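Local coordinates for methylated-DNA--protein-cysteine methyltransferase (Thermococcus kodakarensis, PDB 1MGT) that repairs O6-methylguanine and O4-methylthymine in DNA by moving the methyl group irreversibly onto one of its own cysteines, a suicide reaction, at residues E87-F92 and N133-V138; R23-A28 and V52-D57; D114-K117 and S122-A125; R12-G17 and K160-E165; G17-G22 and H41-H46. All coordinates share one frame; numbering follows the deposited sequence.

Interaction 1: E87-F92 and N133-V138; sequences EGVTPF and NPYPIV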
# COMPACT_ATOMS: atom_id res chain seq x y z
N GLU A 87 -12.99 -0.96 3.54
CA GLU A 87 -13.93 -2.01 3.15
C GLU A 87 -13.10 -3.26 2.87
O GLU A 87 -12.03 -3.14 2.26
CB GLU A 87 -14.67 -1.61 1.85
CG GLU A 87 -15.70 -0.52 2.05
CD GLU A 87 -16.37 -0.06 0.76
OE1 GLU A 87 -16.33 -0.74 -0.27
OE2 GLU A 87 -16.95 1.04 0.73
N GLY A 88 -13.54 -4.41 3.36
CA GLY A 88 -12.87 -5.68 3.19
C GLY A 88 -11.60 -5.79 4.08
O GLY A 88 -10.73 -6.60 3.75
N VAL A 89 -11.51 -5.00 5.11
CA VAL A 89 -10.32 -5.05 6.01
C VAL A 89 -10.84 -5.51 7.38
O VAL A 89 -11.84 -4.93 7.83
CB VAL A 89 -9.63 -3.69 6.09
CG1 VAL A 89 -8.43 -3.69 7.07
CG2 VAL A 89 -9.08 -3.29 4.72
N THR A 90 -10.25 -6.53 7.96
CA THR A 90 -10.72 -7.01 9.29
C THR A 90 -10.30 -6.03 10.38
O THR A 90 -9.40 -5.20 10.22
CB THR A 90 -10.18 -8.40 9.63
OG1 THR A 90 -8.76 -8.35 9.86
CG2 THR A 90 -10.47 -9.45 8.57
N PRO A 91 -10.95 -6.08 11.54
CA PRO A 91 -10.61 -5.22 12.65
C PRO A 91 -9.13 -5.37 13.02
O PRO A 91 -8.49 -4.34 13.30
CB PRO A 91 -11.53 -5.70 13.78
CG PRO A 91 -12.70 -6.33 13.06
CD PRO A 91 -12.07 -7.02 11.87
N PHE A 92 -8.59 -6.57 13.02
CA PHE A 92 -7.18 -6.80 13.34
C PHE A 92 -6.30 -6.12 12.29
O PHE A 92 -5.37 -5.38 12.57
CB PHE A 92 -6.82 -8.27 13.39
CG PHE A 92 -5.33 -8.51 13.49
CD1 PHE A 92 -4.67 -8.14 14.66
CD2 PHE A 92 -4.62 -9.13 12.49
CE1 PHE A 92 -3.31 -8.37 14.78
CE2 PHE A 92 -3.27 -9.35 12.60
CZ PHE A 92 -2.62 -8.96 13.75
N ASN A 133 -2.49 -6.24 2.53
CA ASN A 133 -2.75 -4.81 2.53
C ASN A 133 -3.27 -4.33 1.19
O ASN A 133 -2.56 -4.41 0.19
CB ASN A 133 -1.41 -4.11 2.87
CG ASN A 133 -1.51 -2.60 2.86
OD1 ASN A 133 -2.60 -2.06 3.03
ND2 ASN A 133 -0.36 -1.95 2.69
N PRO A 134 -4.48 -3.79 1.15
CA PRO A 134 -5.04 -3.28 -0.10
C PRO A 134 -4.61 -1.87 -0.37
O PRO A 134 -4.93 -1.24 -1.38
CB PRO A 134 -6.56 -3.37 0.18
CG PRO A 134 -6.69 -3.12 1.63
CD PRO A 134 -5.44 -3.68 2.26
N TYR A 135 -3.80 -1.24 0.54
CA TYR A 135 -3.34 0.10 0.40
C TYR A 135 -1.81 0.29 0.45
O TYR A 135 -1.33 1.05 1.32
CB TYR A 135 -3.93 0.96 1.55
CG TYR A 135 -5.42 0.77 1.81
CD1 TYR A 135 -5.85 0.44 3.08
CD2 TYR A 135 -6.36 0.96 0.80
CE1 TYR A 135 -7.20 0.29 3.35
CE2 TYR A 135 -7.72 0.79 1.06
CZ TYR A 135 -8.13 0.46 2.33
OH TYR A 135 -9.47 0.29 2.63
N PRO A 136 -1.10 -0.29 -0.46
CA PRO A 136 0.37 -0.11 -0.53
C PRO A 136 0.65 1.37 -0.73
O PRO A 136 -0.18 2.19 -1.17
CB PRO A 136 0.81 -0.94 -1.70
CG PRO A 136 -0.41 -1.09 -2.56
CD PRO A 136 -1.55 -1.17 -1.58
N ILE A 137 1.88 1.77 -0.39
CA ILE A 137 2.36 3.13 -0.44
C ILE A 137 1.83 3.94 0.74
O ILE A 137 2.60 4.35 1.63
CB ILE A 137 2.16 3.91 -1.73
CG1 ILE A 137 2.74 3.14 -2.93
CG2 ILE A 137 2.81 5.31 -1.64
CD1 ILE A 137 2.25 3.71 -4.26
N VAL A 138 0.54 4.18 0.80
CA VAL A 138 -0.07 4.97 1.86
C VAL A 138 0.04 4.24 3.20
O VAL A 138 0.42 4.93 4.16
CB VAL A 138 -1.48 5.40 1.49
CG1 VAL A 138 -1.42 6.16 0.15
CG2 VAL A 138 -2.39 4.21 1.32
O HOH W 1 -10.87 -1.13 0.96
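P134 and Y135 present an apolar patch to V89, while the phenol of Y135 communicates with E87 through a single water. Following the residues N133-V138, N133 first shapes the turn: its OD1 accepts the backbone N of Y135 at 2.9 Å with an N-H...O angle of 156°, an Asx turn in which the donor stands above the carbonyl plane. The ND2 of N133 makes a weak bond to V139 O, and the side chain touches C141. P134 comes next, its CG 3.9 Å from V89 CG2. P134 CG also lies 3.7 Å above the plane of the Y135 ring, over its centre, so the proline is flanked by valine and tyrosine. Y135 then carries its ring toward E87-V89. V89 CG2 approaches that ring obliquely, at 4.3 Å from Y135 CE1; with CG1 anti to the backbone N (chi1 177°), CG2 is the branch that reaches both partners. Y135 OH is engaged twice: it donates to a water at 2.6 Å, and it is also hydrogen-bonded to F86 N. That water donates to E87 O at 2.7 Å and thereby ties the hydroxyl to the opposite backbone. The carboxylate of E87 is directed elsewhere, its OE1 bonding Q25. P136, I137 and V138 turn to the N-terminal half, where I137 packs on V67 and L71. The asparagine turn between helix 123-131 and the C141 loop is consistent with the Asn hinge known in this family, between the recognition helix and the probable nucleophile C141.

Interaction 2: R23-A28 and V52-D57; sequences RVQGIA and VSISLD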
# COMPACT_ATOMS: atom_id res chain seq x y z
N ARG A 23 -14.79 6.64 -1.27
CA ARG A 23 -13.52 6.66 -0.54
C ARG A 23 -12.66 5.58 -1.22
O ARG A 23 -13.18 4.81 -2.04
CB ARG A 23 -13.68 6.42 0.95
CG ARG A 23 -13.96 7.67 1.79
CD ARG A 23 -13.92 7.30 3.28
NE ARG A 23 -14.87 6.22 3.52
CZ ARG A 23 -15.17 5.62 4.66
NH1 ARG A 23 -14.59 5.97 5.80
NH2 ARG A 23 -16.08 4.64 4.67
N VAL A 24 -11.38 5.52 -0.91
CA VAL A 24 -10.50 4.53 -1.52
C VAL A 24 -10.74 3.12 -1.06
O VAL A 24 -10.84 2.77 0.11
CB VAL A 24 -9.02 4.94 -1.29
CG1 VAL A 24 -8.08 3.86 -1.81
CG2 VAL A 24 -8.73 6.30 -1.91
N GLN A 25 -10.84 2.18 -2.02
CA GLN A 25 -11.05 0.78 -1.78
C GLN A 25 -9.76 -0.02 -2.00
O GLN A 25 -9.59 -1.11 -1.47
CB GLN A 25 -12.12 0.24 -2.77
CG GLN A 25 -13.52 0.80 -2.46
CD GLN A 25 -14.54 0.29 -3.47
OE1 GLN A 25 -14.34 0.53 -4.65
NE2 GLN A 25 -15.60 -0.39 -3.03
N GLY A 26 -8.89 0.51 -2.89
CA GLY A 26 -7.66 -0.28 -3.13
C GLY A 26 -6.68 0.53 -3.95
O GLY A 26 -7.05 1.43 -4.72
N ILE A 27 -5.39 0.22 -3.77
CA ILE A 27 -4.34 0.91 -4.51
C ILE A 27 -3.34 -0.12 -5.00
O ILE A 27 -3.11 -1.11 -4.30
CB ILE A 27 -3.51 1.84 -3.55
CG1 ILE A 27 -4.41 2.92 -2.96
CG2 ILE A 27 -2.31 2.43 -4.28
CD1 ILE A 27 -3.83 3.65 -1.76
N ALA A 28 -2.80 0.09 -6.21
CA ALA A 28 -1.78 -0.80 -6.73
C ALA A 28 -0.76 0.08 -7.47
O ALA A 28 -1.06 1.19 -7.87
CB ALA A 28 -2.27 -1.88 -7.67
N VAL A 52 -16.72 -7.04 -0.96
CA VAL A 52 -16.69 -5.67 -1.40
C VAL A 52 -17.17 -5.56 -2.86
O VAL A 52 -16.75 -6.37 -3.67
CB VAL A 52 -15.24 -5.11 -1.30
CG1 VAL A 52 -15.20 -3.66 -1.74
CG2 VAL A 52 -14.77 -5.28 0.16
N SER A 53 -18.04 -4.61 -3.13
CA SER A 53 -18.54 -4.42 -4.50
C SER A 53 -17.58 -3.49 -5.24
O SER A 53 -17.40 -2.36 -4.78
CB SER A 53 -19.94 -3.75 -4.42
OG SER A 53 -20.80 -4.75 -3.89
N ILE A 54 -16.99 -3.97 -6.31
CA ILE A 54 -16.04 -3.27 -7.11
C ILE A 54 -16.44 -3.10 -8.58
O ILE A 54 -16.89 -4.08 -9.18
CB ILE A 54 -14.71 -4.11 -7.18
CG1 ILE A 54 -14.15 -4.41 -5.79
CG2 ILE A 54 -13.66 -3.37 -7.99
CD1 ILE A 54 -13.77 -3.18 -5.01
N SER A 55 -16.18 -1.94 -9.13
CA SER A 55 -16.41 -1.59 -10.50
C SER A 55 -15.07 -1.03 -11.06
O SER A 55 -14.57 -0.09 -10.47
CB SER A 55 -17.48 -0.48 -10.68
OG SER A 55 -17.83 -0.57 -12.05
N LEU A 56 -14.58 -1.58 -12.14
CA LEU A 56 -13.33 -1.15 -12.72
C LEU A 56 -13.46 -0.28 -13.96
O LEU A 56 -12.54 -0.24 -14.79
CB LEU A 56 -12.38 -2.32 -12.94
CG LEU A 56 -12.03 -3.13 -11.67
CD1 LEU A 56 -11.14 -4.29 -12.06
CD2 LEU A 56 -11.31 -2.23 -10.65
N ASP A 57 -14.58 0.41 -14.05
CA ASP A 57 -14.77 1.37 -15.15
C ASP A 57 -13.77 2.52 -14.88
O ASP A 57 -13.72 3.06 -13.75
CB ASP A 57 -16.17 1.94 -15.16
CG ASP A 57 -16.71 2.37 -13.82
OD1 ASP A 57 -16.73 1.55 -12.86
OD2 ASP A 57 -17.13 3.52 -13.70
O HOH W 2 -15.72 0.27 -6.95
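Q25 reaches from the edge of the antiparallel sheet to the loop residues V52-I54 and carries the first segment's whole share of the contact. It stands in a classic beta bulge, where Q25 and G26 both face I19 of strand 12-20. From the bulge, CB sets out toward the loop; CG lies beside the backbone N (chi1 -69°), and the extended chain beyond it carries the amide out to the loop. Q25 CD comes within 3.9 Å of I54 CD1, as the two side chains run past each other in opposite directions. Q25 NE2 then passes V52 CG1 at 3.5 Å and donates to S53 O at 3.2 Å, with an N-H...O angle of 154°. This bond is somewhat long, and the donor is tilted 31° from the carbonyl plane. The same nitrogen is bonded to E87 OE1, its stronger partner, so one amide links the V52-D57 loop to the residues that lead into helix 91-103. Were a leucine to replace Q25, S53 O and the E87 carboxylate would probably lose the donor they share, and the loop its polar tether to the strand. The other branch of the amide works through solvent. Although I54 CD1 lies 3.8 Å from Q25 OE1, the oxygen's polar partner here is a water, which donates to Q25 OE1 at 2.7 Å and accepts from S55 N at 3.1 Å.

Interaction 3: D114-K117 and S122-A125; sequences DLAK and SPRA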
# COMPACT_ATOMS: atom_id res chain seq x y z
N ASP A 114 9.48 -6.91 15.66
CA ASP A 114 9.28 -5.76 16.53
C ASP A 114 7.87 -5.20 16.38
O ASP A 114 7.27 -4.73 17.34
CB ASP A 114 10.32 -4.65 16.22
CG ASP A 114 11.72 -5.11 16.65
OD1 ASP A 114 11.83 -6.10 17.38
OD2 ASP A 114 12.68 -4.46 16.23
N LEU A 115 7.34 -5.29 15.15
CA LEU A 115 5.96 -4.78 14.95
C LEU A 115 4.98 -5.67 15.71
O LEU A 115 4.05 -5.19 16.37
CB LEU A 115 5.65 -4.74 13.45
CG LEU A 115 4.24 -4.32 13.04
CD1 LEU A 115 3.89 -2.95 13.58
CD2 LEU A 115 4.15 -4.29 11.50
N ALA A 116 5.21 -6.98 15.66
CA ALA A 116 4.38 -7.94 16.35
C ALA A 116 4.45 -7.71 17.86
O ALA A 116 3.43 -7.72 18.56
CB ALA A 116 4.78 -9.37 16.05
N LYS A 117 5.67 -7.48 18.37
CA LYS A 117 5.80 -7.25 19.81
C LYS A 117 5.07 -6.01 20.26
O LYS A 117 4.42 -5.99 21.33
CB LYS A 117 7.30 -7.15 20.19
CG LYS A 117 7.88 -8.53 20.42
CD LYS A 117 9.38 -8.60 20.19
CE LYS A 117 9.82 -10.07 20.30
NZ LYS A 117 10.60 -10.47 19.10
N SER A 122 1.57 -12.01 16.80
CA SER A 122 2.66 -12.83 16.29
C SER A 122 3.16 -12.29 14.95
O SER A 122 2.44 -11.65 14.18
CB SER A 122 2.18 -14.27 16.10
OG SER A 122 1.29 -14.38 15.02
N PRO A 123 4.43 -12.54 14.66
CA PRO A 123 5.05 -12.11 13.43
C PRO A 123 4.29 -12.72 12.24
O PRO A 123 4.20 -12.08 11.20
CB PRO A 123 6.47 -12.68 13.50
CG PRO A 123 6.70 -13.03 14.92
CD PRO A 123 5.38 -13.25 15.57
N ARG A 124 3.77 -13.93 12.37
CA ARG A 124 3.00 -14.55 11.29
C ARG A 124 1.70 -13.78 11.05
O ARG A 124 1.42 -13.52 9.88
CB ARG A 124 2.75 -16.02 11.51
CG ARG A 124 4.04 -16.83 11.41
CD ARG A 124 3.77 -18.30 11.75
NE ARG A 124 5.06 -18.92 12.06
CZ ARG A 124 5.45 -20.13 11.72
NH1 ARG A 124 4.65 -20.93 11.03
NH2 ARG A 124 6.66 -20.55 12.08
N ALA A 125 1.02 -13.38 12.10
CA ALA A 125 -0.22 -12.59 11.91
C ALA A 125 0.06 -11.29 11.21
O ALA A 125 -0.67 -10.82 10.32
CB ALA A 125 -0.91 -12.40 13.27
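A116 supplies more than half of the 93 Å² buried here, its methyl pressed against the peptide link between S122 and P123. The evidence is two equal approaches: A116 CB lies 3.5 Å from S122 C and 3.5 Å from P123 N, so the methyl meets the flat backbone where one helix begins. P123 adds its ring, with P123 CD 4.0 Å from A116 CB. The CA atoms of A116 and P123 are only 5.1 Å apart, a separation that a residue as small as alanine accommodates. S122 contributes mainly through its backbone, since its CB points away from A116. With chi1 at 71° its hydroxyl turns back over the new helix, and S122 OG accepts A125 N at 3.1 Å with an N-H...O angle of 159°, a regular N-cap. P123 suits the first helical position, where its missing N-H costs no bond within the helix. Helices 112-118 and 123-131 are consistent with the helix-turn-helix pair of this DNA-binding family, and the contact lies at their tight connection. Deeper in, L115 and A116 both pack on V126, L115 also reaches W99, and A125 touches F92, which sets the pair against helix 91-103.

Interaction 4: R12-G17 and K160-E165; sequences RVVWIG and KKFLLE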
# COMPACT_ATOMS: atom_id res chain seq x y z
N ARG A 12 12.84 6.83 -13.90
CA ARG A 12 11.91 5.71 -13.69
C ARG A 12 10.48 6.17 -13.97
O ARG A 12 10.18 7.36 -13.89
CB ARG A 12 11.99 5.19 -12.25
CG ARG A 12 13.43 4.84 -11.84
CD ARG A 12 13.40 3.74 -10.77
NE ARG A 12 13.00 2.47 -11.36
CZ ARG A 12 13.36 1.26 -10.94
NH1 ARG A 12 14.16 1.12 -9.90
NH2 ARG A 12 12.89 0.20 -11.59
N VAL A 13 9.63 5.20 -14.27
CA VAL A 13 8.23 5.53 -14.53
C VAL A 13 7.43 4.70 -13.51
O VAL A 13 7.79 3.53 -13.36
CB VAL A 13 7.79 5.20 -15.95
CG1 VAL A 13 6.28 5.29 -16.09
CG2 VAL A 13 8.41 6.23 -16.93
N VAL A 14 6.50 5.30 -12.82
CA VAL A 14 5.69 4.56 -11.86
C VAL A 14 4.21 4.72 -12.26
O VAL A 14 3.75 5.85 -12.42
CB VAL A 14 5.83 5.12 -10.42
CG1 VAL A 14 4.92 4.39 -9.46
CG2 VAL A 14 7.29 4.94 -9.95
N TRP A 15 3.51 3.61 -12.36
CA TRP A 15 2.08 3.63 -12.70
C TRP A 15 1.29 3.42 -11.40
O TRP A 15 1.67 2.50 -10.65
CB TRP A 15 1.78 2.44 -13.63
CG TRP A 15 2.23 2.71 -15.04
CD1 TRP A 15 3.46 2.51 -15.57
CD2 TRP A 15 1.41 3.26 -16.07
NE1 TRP A 15 3.47 2.91 -16.89
CE2 TRP A 15 2.23 3.36 -17.23
CE3 TRP A 15 0.08 3.67 -16.13
CZ2 TRP A 15 1.73 3.86 -18.43
CZ3 TRP A 15 -0.41 4.16 -17.33
CH2 TRP A 15 0.43 4.25 -18.46
N ILE A 16 0.28 4.21 -11.13
CA ILE A 16 -0.49 4.05 -9.90
C ILE A 16 -1.98 3.85 -10.28
O ILE A 16 -2.47 4.61 -11.12
CB ILE A 16 -0.32 5.26 -8.98
CG1 ILE A 16 1.13 5.34 -8.44
CG2 ILE A 16 -1.27 5.20 -7.79
CD1 ILE A 16 1.39 6.66 -7.70
N GLY A 17 -2.62 2.86 -9.65
CA GLY A 17 -4.03 2.61 -9.96
C GLY A 17 -4.80 2.70 -8.64
O GLY A 17 -4.28 2.22 -7.63
N LYS A 160 9.81 -2.76 -3.54
CA LYS A 160 10.08 -2.43 -2.11
C LYS A 160 11.36 -1.61 -1.96
O LYS A 160 11.42 -0.60 -1.24
CB LYS A 160 10.19 -3.71 -1.28
CG LYS A 160 10.12 -3.39 0.25
CD LYS A 160 10.16 -4.71 1.01
CE LYS A 160 9.88 -4.54 2.49
NZ LYS A 160 9.85 -5.86 3.18
N LYS A 161 12.40 -2.01 -2.65
CA LYS A 161 13.69 -1.34 -2.63
C LYS A 161 13.61 0.07 -3.18
O LYS A 161 14.22 1.01 -2.68
CB LYS A 161 14.71 -2.13 -3.46
CG LYS A 161 15.52 -3.12 -2.66
CD LYS A 161 16.38 -4.02 -3.52
CE LYS A 161 17.34 -3.25 -4.41
NZ LYS A 161 18.22 -4.18 -5.20
N PHE A 162 12.80 0.26 -4.23
CA PHE A 162 12.62 1.58 -4.82
C PHE A 162 11.98 2.54 -3.83
O PHE A 162 12.38 3.70 -3.69
CB PHE A 162 11.78 1.44 -6.10
CG PHE A 162 11.24 2.74 -6.60
CD1 PHE A 162 12.04 3.63 -7.27
CD2 PHE A 162 9.90 3.06 -6.37
CE1 PHE A 162 11.52 4.84 -7.72
CE2 PHE A 162 9.38 4.25 -6.82
CZ PHE A 162 10.20 5.13 -7.50
N LEU A 163 10.93 2.05 -3.14
CA LEU A 163 10.27 2.85 -2.15
C LEU A 163 11.24 3.17 -0.99
O LEU A 163 11.27 4.31 -0.57
CB LEU A 163 9.02 2.18 -1.58
CG LEU A 163 7.85 2.05 -2.62
CD1 LEU A 163 6.66 1.40 -1.96
CD2 LEU A 163 7.54 3.42 -3.18
N LEU A 164 12.01 2.18 -0.55
CA LEU A 164 12.94 2.48 0.57
C LEU A 164 13.99 3.48 0.14
O LEU A 164 14.34 4.40 0.90
CB LEU A 164 13.55 1.20 1.12
CG LEU A 164 12.52 0.33 1.89
CD1 LEU A 164 13.09 -1.04 2.23
CD2 LEU A 164 12.05 1.07 3.14
N GLU A 165 14.50 3.34 -1.07
CA GLU A 165 15.53 4.25 -1.57
C GLU A 165 15.05 5.68 -1.63
O GLU A 165 15.72 6.63 -1.20
CB GLU A 165 15.99 3.77 -2.96
CG GLU A 165 16.79 4.86 -3.68
CD GLU A 165 17.59 4.32 -4.86
OE1 GLU A 165 18.72 4.82 -5.05
OE2 GLU A 165 17.09 3.42 -5.56
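K160 NZ is gripped by three carbonyl oxygens, those of V144, I150 and Y152, and two residues further along the same helix F162 reaches out to R12 and V14. The contact joins the two halves: helix 157-166 of the C-terminal DNA-binding domain lies against the middle strand, 12-20, of the N-terminal three-stranded antiparallel sheet. Inside the helix, L164 N donates to K160 O at 2.9 Å, a regular turn around F162. The phenyl ring leaves the helix with CG anti to the backbone N (chi1 166°), bringing its far end to the strand. R12 meets it through an aliphatic carbon, R12 CD lying 3.7 Å from F162 CE1 and approaching obliquely. The bend of the arginine at chi3 (71°) turns the guanidinium, whose plane stands 71° from that of the ring, and it makes its cation-pi contact with F31. R12 NH1 and E165 OE2, 5.7 Å apart, are too distant for a salt bridge but could attract weakly. With an alanine in place of F162, the methyl of V14 and the alkyl chain of R12 would probably lose their common packing surface, and a gap would open between strand and helix. V14 comes from the same side of the ring plane as R12 CD, also obliquely: V14 CG2 lies 3.8 Å from both F162 CZ and F162 CE2.

Interaction 5: G17-G22 and H41-H46; sequences GVIFSG and HDLAEH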
# COMPACT_ATOMS: atom_id res chain seq x y z
N GLY A 17 -2.62 2.86 -9.65
CA GLY A 17 -4.03 2.61 -9.96
C GLY A 17 -4.80 2.70 -8.64
O GLY A 17 -4.28 2.22 -7.63
N VAL A 18 -5.95 3.35 -8.62
CA VAL A 18 -6.74 3.49 -7.40
C VAL A 18 -8.19 3.04 -7.68
O VAL A 18 -8.79 3.53 -8.64
CB VAL A 18 -6.76 4.93 -6.89
CG1 VAL A 18 -7.57 5.02 -5.59
CG2 VAL A 18 -5.34 5.47 -6.61
N ILE A 19 -8.64 2.08 -6.91
CA ILE A 19 -10.02 1.59 -7.01
C ILE A 19 -10.76 2.41 -5.97
O ILE A 19 -10.31 2.51 -4.81
CB ILE A 19 -10.12 0.11 -6.68
CG1 ILE A 19 -9.20 -0.72 -7.61
CG2 ILE A 19 -11.58 -0.32 -6.75
CD1 ILE A 19 -9.22 -2.22 -7.27
N PHE A 20 -11.88 3.05 -6.33
CA PHE A 20 -12.56 3.87 -5.34
C PHE A 20 -14.06 3.93 -5.62
O PHE A 20 -14.49 3.65 -6.74
CB PHE A 20 -12.03 5.31 -5.37
CG PHE A 20 -12.24 6.05 -6.67
CD1 PHE A 20 -13.32 6.94 -6.77
CD2 PHE A 20 -11.41 5.87 -7.74
CE1 PHE A 20 -13.53 7.63 -7.96
CE2 PHE A 20 -11.63 6.54 -8.93
CZ PHE A 20 -12.69 7.44 -9.04
N SER A 21 -14.78 4.27 -4.59
CA SER A 21 -16.25 4.40 -4.66
C SER A 21 -16.61 5.32 -3.50
O SER A 21 -16.95 4.78 -2.43
CB SER A 21 -16.88 3.03 -4.43
OG SER A 21 -18.29 3.12 -4.51
N GLY A 22 -16.42 6.61 -3.63
CA GLY A 22 -16.78 7.43 -2.41
C GLY A 22 -15.51 7.69 -1.60
O GLY A 22 -15.22 8.84 -1.25
N HIS A 41 -6.33 -6.36 -10.85
CA HIS A 41 -7.25 -7.48 -10.92
C HIS A 41 -7.10 -8.42 -9.73
O HIS A 41 -8.07 -8.89 -9.13
CB HIS A 41 -7.03 -8.26 -12.24
CG HIS A 41 -7.63 -7.46 -13.37
ND1 HIS A 41 -8.99 -7.23 -13.48
CD2 HIS A 41 -7.05 -6.84 -14.42
CE1 HIS A 41 -9.20 -6.50 -14.55
NE2 HIS A 41 -8.08 -6.24 -15.15
N ASP A 42 -5.83 -8.68 -9.35
CA ASP A 42 -5.61 -9.55 -8.18
C ASP A 42 -6.23 -8.91 -6.94
O ASP A 42 -6.79 -9.61 -6.10
CB ASP A 42 -4.10 -9.76 -7.94
CG ASP A 42 -3.44 -10.71 -8.92
OD1 ASP A 42 -2.19 -10.69 -9.02
OD2 ASP A 42 -4.13 -11.48 -9.61
N LEU A 43 -6.08 -7.59 -6.79
CA LEU A 43 -6.63 -6.87 -5.65
C LEU A 43 -8.16 -6.88 -5.68
O LEU A 43 -8.79 -7.13 -4.68
CB LEU A 43 -6.16 -5.41 -5.71
CG LEU A 43 -6.58 -4.49 -4.55
CD1 LEU A 43 -6.20 -5.09 -3.21
CD2 LEU A 43 -5.94 -3.13 -4.74
N ALA A 44 -8.74 -6.68 -6.87
CA ALA A 44 -10.22 -6.70 -6.96
C ALA A 44 -10.78 -8.08 -6.62
O ALA A 44 -11.87 -8.19 -6.03
CB ALA A 44 -10.58 -6.34 -8.41
N GLU A 45 -10.10 -9.14 -6.98
CA GLU A 45 -10.52 -10.50 -6.71
C GLU A 45 -10.50 -10.76 -5.20
O GLU A 45 -11.41 -11.35 -4.65
CB GLU A 45 -9.69 -11.54 -7.44
CG GLU A 45 -10.33 -12.92 -7.53
CD GLU A 45 -11.48 -12.96 -8.53
OE1 GLU A 45 -11.38 -12.34 -9.62
OE2 GLU A 45 -12.50 -13.62 -8.23
N HIS A 46 -9.42 -10.30 -4.56
CA HIS A 46 -9.30 -10.45 -3.12
C HIS A 46 -10.39 -9.67 -2.39
O HIS A 46 -11.03 -10.21 -1.51
CB HIS A 46 -7.90 -9.95 -2.70
CG HIS A 46 -7.82 -9.72 -1.21
ND1 HIS A 46 -7.72 -10.76 -0.32
CD2 HIS A 46 -7.84 -8.58 -0.47
CE1 HIS A 46 -7.68 -10.29 0.90
NE2 HIS A 46 -7.75 -8.98 0.84
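I19 extends its CD1 methyl into the angle between L43 and A44, two consecutive residues of helix 33-49. Distances define the meeting: I19 CD1 is 4.2 Å from L43 CD2 and 4.5 Å from A44 CB, both ordinary apolar separations. Torsions explain why the delta carbon does the touching. CG1 lies beside the backbone N (chi1 -58°), and CD1 continues in an extended line (chi2 178°), which sends the tip straight at the helix. L43 answers with its CB directed toward the strand and its CG anti to the backbone N, so that a delta methyl comes forward; the short side chain of A44 fills in next to it. I19 provides 49 of the 87 Å² buried, and the two helical residues share the remainder almost equally, 20 and 18 Å². The backbones keep their distance, with the CA atoms of I19 and A44 8.3 Å apart.

In the fold, helix 33-49 follows strand 24-30 directly and covers the face of the antiparallel sheet from which I19 projects. V18 points away from this helix and packs against Y63, P64 and V67 of helix 63-71, so the strand is sandwiched between two helices. I19 also touches Q25 and I54, and L43 touches P134 of the other domain. On this helix D42 forms a salt bridge with K38. Only carbon meets carbon between the two segments, so cohesion here probably rests on shape and exclusion of water, with no directional bond between these two segments.

Interactions 2 and 5, centres 3 Å apart and crossing along the chain, cluster in the N-terminal domain, where strands 12-20 and 24-30 are sheet neighbours. Interaction 4 shares strand 12-20 with interaction 5, centres about 19 Å apart, and closes a loop enclosing all the others. The centre of interaction 1 lies about 12 Å from that of interaction 2, joined by probable hydrogen bonds P134 O to I27 N (2.8 Å) and E87 OE1 to Q25 NE2 (2.9 Å), and about 11 Å from that of interaction 5, where P134 packs on L43. Interaction 3, nested within interaction 1, is centred about 17 Å from it. The C-terminal domain thus meets the sheet twice, through interaction 4 and the P134-I27 bond.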